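Local coordinates for protein putative metal-dependent isothiocyanate hydrolase SaxA (Pectobacterium carotovorum, PDB 6BRM) that probably hydrolyses isothiocyanates, the toxic defence compounds of host plants, using a pair of zinc ions held in a metallo-beta-lactamase fold, at residues Y160-T165 against K169-S174. Sequence-based numbering, arbitrary orientation.
Sequences YIAGDT and KPYVKS. With ZN (zinc ion), chain L; ZN (zinc ion), chain M.
Tyr160 and Tyr171 meet where a strand packs under the helix that follows it, the first half of the beta-alpha-beta unit formed by strand 159-163, helix 169-178 and strand 182-186 in this metallo-beta-lactamase fold. The local axes run almost antiparallel, at 176°, and approach to 10.9 Å, as expected for a helix lying on a sheet. Followed outward, the Tyr160 side chain leaves the strand with CB directed at the helix and, with CG anti to the backbone N, carries its ring towards Tyr171 and Ser174. Tyr160 CE2 comes to 3.5 Å from Tyr171 CE1; Tyr160 CZ is about equally far from Tyr171 CD1 and Ser174 CB; Tyr160 OH sits 3.4 Å from Tyr171 CD1 and also touches Ser174 CB, at 3.8 Å. The two ring planes differ by only 25°, but with centroids 5.7 Å apart the rings are slid past each other and barely overlap. Ala162 CB, two residues on, adds a methyl contact at 3.7 Å to Tyr171 CE1.

All four touching residues are buried and no hydrogen bond links the segments, so the contact is van der Waals, with the Tyr160 hydroxyl oxygen packed against carbon atoms. Tyr171 also packs on Val183 and Leu185 of strand 182-186, and its ring meets Trp167 edge-to-face. From the helix's other side chains, Lys169 NZ reaches a salt bridge with Asp125 of the second subunit.

Beyond the strand, Asp164 belongs to the metal centre: its OD2 bridges both zinc ions at 2.2 Å each, while Asn186 hydrogen-bonds OD1 and would help fix the carboxylate's rotation. Back on the helix, Ser174 OG donates to Pro170 O at 2.7 Å, with a C=O...OG angle of 166°.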
ATOM      1  N   TYR B 160      14.039  11.477  -1.884  1.00 40.51           N
ATOM      2  CA  TYR B 160      12.800  10.843  -1.426  1.00 40.27           C
ATOM      3  C   TYR B 160      12.675  10.962   0.092  1.00 39.80           C
ATOM      4  O   TYR B 160      13.437  10.338   0.821  1.00 40.22           O
ATOM      5  CB  TYR B 160      12.792   9.366  -1.854  1.00 39.42           C
ATOM      6  CG  TYR B 160      11.607   8.520  -1.397  1.00 38.75           C
ATOM      7  CD1 TYR B 160      10.332   9.066  -1.224  1.00 39.30           C
ATOM      8  CD2 TYR B 160      11.762   7.154  -1.183  1.00 39.01           C
ATOM      9  CE1 TYR B 160       9.257   8.280  -0.826  1.00 39.50           C
ATOM     10  CE2 TYR B 160      10.692   6.361  -0.790  1.00 39.74           C
ATOM     11  CZ  TYR B 160       9.443   6.928  -0.613  1.00 40.12           C
ATOM     12  OH  TYR B 160       8.385   6.144  -0.217  1.00 41.51           O
ATOM     13  N   ILE B 161      11.731  11.780   0.558  1.00 40.43           N
ATOM     14  CA  ILE B 161      11.349  11.809   1.970  1.00 41.06           C
ATOM     15  C   ILE B 161      10.235  10.781   2.165  1.00 42.08           C
ATOM     16  O   ILE B 161       9.096  11.021   1.763  1.00 42.90           O
ATOM     17  CB  ILE B 161      10.887  13.216   2.423  1.00 41.05           C
ATOM     18  CG1 ILE B 161      12.066  14.208   2.377  1.00 41.60           C
ATOM     19  CG2 ILE B 161      10.277  13.171   3.827  1.00 41.29           C
ATOM     20  CD1 ILE B 161      12.041  15.161   1.204  1.00 41.78           C
ATOM     21  N   ALA B 162      10.574   9.649   2.782  1.00 42.54           N
ATOM     22  CA  ALA B 162       9.643   8.528   2.945  1.00 42.94           C
ATOM     23  C   ALA B 162       8.509   8.824   3.928  1.00 44.81           C
ATOM     24  O   ALA B 162       7.372   8.382   3.717  1.00 44.56           O
ATOM     25  CB  ALA B 162      10.393   7.279   3.374  1.00 42.18           C
ATOM     26  N   GLY B 163       8.823   9.560   4.998  1.00 45.29           N
ATOM     27  CA  GLY B 163       7.824   9.978   5.980  1.00 43.07           C
ATOM     28  C   GLY B 163       7.440   8.870   6.938  1.00 44.02           C
ATOM     29  O   GLY B 163       8.163   7.875   7.079  1.00 44.38           O
ATOM     30  N   ASP B 164       6.297   9.051   7.598  1.00 44.54           N
ATOM     31  CA  ASP B 164       5.820   8.118   8.619  1.00 44.19           C
ATOM     32  C   ASP B 164       5.181   6.881   7.992  1.00 44.08           C
ATOM     33  O   ASP B 164       3.959   6.789   7.865  1.00 44.82           O
ATOM     34  CB  ASP B 164       4.831   8.804   9.576  1.00 45.90           C
ATOM     35  CG  ASP B 164       5.517   9.671  10.630  1.00 46.63           C
ATOM     36  OD1 ASP B 164       6.700  10.026  10.440  1.00 45.49           O
ATOM     37  OD2 ASP B 164       4.862   9.980  11.659  1.00 47.31           O
ATOM     38  N   THR B 165       6.034   5.936   7.608  1.00 44.16           N
ATOM     39  CA  THR B 165       5.609   4.633   7.098  1.00 44.15           C
ATOM     40  C   THR B 165       6.530   3.543   7.649  1.00 44.14           C
ATOM     41  O   THR B 165       7.704   3.804   7.879  1.00 44.40           O
ATOM     42  CB  THR B 165       5.623   4.592   5.546  1.00 43.93           C
ATOM     43  OG1 THR B 165       5.225   3.291   5.088  1.00 43.73           O
ATOM     44  CG2 THR B 165       7.003   4.926   4.966  1.00 43.29           C
ATOM     45  N   LYS B 169       5.168  -2.640   0.556  1.00 44.89           N
ATOM     46  CA  LYS B 169       5.648  -2.709  -0.845  1.00 45.07           C
ATOM     47  C   LYS B 169       5.486  -1.398  -1.640  1.00 44.70           C
ATOM     48  O   LYS B 169       6.272  -1.156  -2.556  1.00 47.37           O
ATOM     49  CB  LYS B 169       5.069  -3.925  -1.607  1.00 45.74           C
ATOM     50  CG  LYS B 169       4.081  -3.645  -2.738  1.00 45.01           C
ATOM     51  CD  LYS B 169       3.622  -4.950  -3.366  1.00 44.23           C
ATOM     52  CE  LYS B 169       2.743  -4.713  -4.581  1.00 43.81           C
ATOM     53  NZ  LYS B 169       1.510  -3.946  -4.274  1.00 42.87           N
ATOM     54  N   PRO B 170       4.486  -0.552  -1.303  1.00 43.67           N
ATOM     55  CA  PRO B 170       4.464   0.789  -1.911  1.00 43.94           C
ATOM     56  C   PRO B 170       5.727   1.627  -1.657  1.00 45.02           C
ATOM     57  O   PRO B 170       6.060   2.502  -2.467  1.00 45.10           O
ATOM     58  CB  PRO B 170       3.243   1.440  -1.260  1.00 42.04           C
ATOM     59  CG  PRO B 170       2.327   0.300  -1.017  1.00 42.71           C
ATOM     60  CD  PRO B 170       3.235  -0.812  -0.566  1.00 43.47           C
ATOM     61  N   TYR B 171       6.407   1.365  -0.540  1.00 44.28           N
ATOM     62  CA  TYR B 171       7.712   1.957  -0.280  1.00 45.56           C
ATOM     63  C   TYR B 171       8.794   1.347  -1.184  1.00 47.11           C
ATOM     64  O   TYR B 171       9.624   2.070  -1.726  1.00 48.54           O
ATOM     65  CB  TYR B 171       8.091   1.811   1.203  1.00 45.36           C
ATOM     66  CG  TYR B 171       9.496   2.258   1.488  1.00 44.13           C
ATOM     67  CD1 TYR B 171       9.804   3.611   1.566  1.00 44.66           C
ATOM     68  CD2 TYR B 171      10.525   1.334   1.637  1.00 43.14           C
ATOM     69  CE1 TYR B 171      11.099   4.036   1.807  1.00 44.44           C
ATOM     70  CE2 TYR B 171      11.824   1.746   1.876  1.00 43.44           C
ATOM     71  CZ  TYR B 171      12.103   3.100   1.961  1.00 44.06           C
ATOM     72  OH  TYR B 171      13.372   3.546   2.193  1.00 43.09           O
ATOM     73  N   VAL B 172       8.784   0.024  -1.333  1.00 49.69           N
ATOM     74  CA  VAL B 172       9.757  -0.682  -2.184  1.00 50.73           C
ATOM     75  C   VAL B 172       9.610  -0.290  -3.654  1.00 52.57           C
ATOM     76  O   VAL B 172      10.610  -0.020  -4.322  1.00 55.40           O
ATOM     77  CB  VAL B 172       9.645  -2.224  -2.040  1.00 50.49           C
ATOM     78  CG1 VAL B 172      10.606  -2.943  -2.992  1.00 50.19           C
ATOM     79  CG2 VAL B 172       9.918  -2.638  -0.602  1.00 50.97           C
ATOM     80  N   LYS B 173       8.374  -0.263  -4.150  1.00 53.97           N
ATOM     81  CA  LYS B 173       8.094   0.166  -5.532  1.00 56.20           C
ATOM     82  C   LYS B 173       8.500   1.614  -5.832  1.00 55.07           C
ATOM     83  O   LYS B 173       8.825   1.938  -6.975  1.00 56.41           O
ATOM     84  CB  LYS B 173       6.612  -0.025  -5.875  1.00 58.47           C
ATOM     85  CG  LYS B 173       6.204  -1.481  -6.036  1.00 60.08           C
ATOM     86  CD  LYS B 173       4.704  -1.630  -6.242  1.00 62.32           C
ATOM     87  CE  LYS B 173       4.251  -1.156  -7.616  1.00 64.04           C
ATOM     88  NZ  LYS B 173       2.781  -1.326  -7.798  1.00 65.10           N
ATOM     89  N   SER B 174       8.465   2.477  -4.814  1.00 54.73           N
ATOM     90  CA  SER B 174       8.919   3.865  -4.954  1.00 54.27           C
ATOM     91  C   SER B 174      10.437   3.964  -5.113  1.00 53.80           C
ATOM     92  O   SER B 174      10.921   4.786  -5.885  1.00 56.13           O
ATOM     93  CB  SER B 174       8.459   4.701  -3.763  1.00 54.21           C
ATOM     94  OG  SER B 174       7.048   4.685  -3.675  1.00 55.74           O
TER
HETATM   95 ZN    ZN L 301       2.748  10.267  12.272  1.00 48.41          ZN
HETATM   96 ZN    ZN M 302       5.674  11.070  13.396  1.00 52.75          ZN
HETATM   97  O   HOH W   1       3.581  11.156  14.088  1.00 47.57           O
HETATM   98  O   HOH W   2       5.700   9.260  14.648  1.00 46.81           O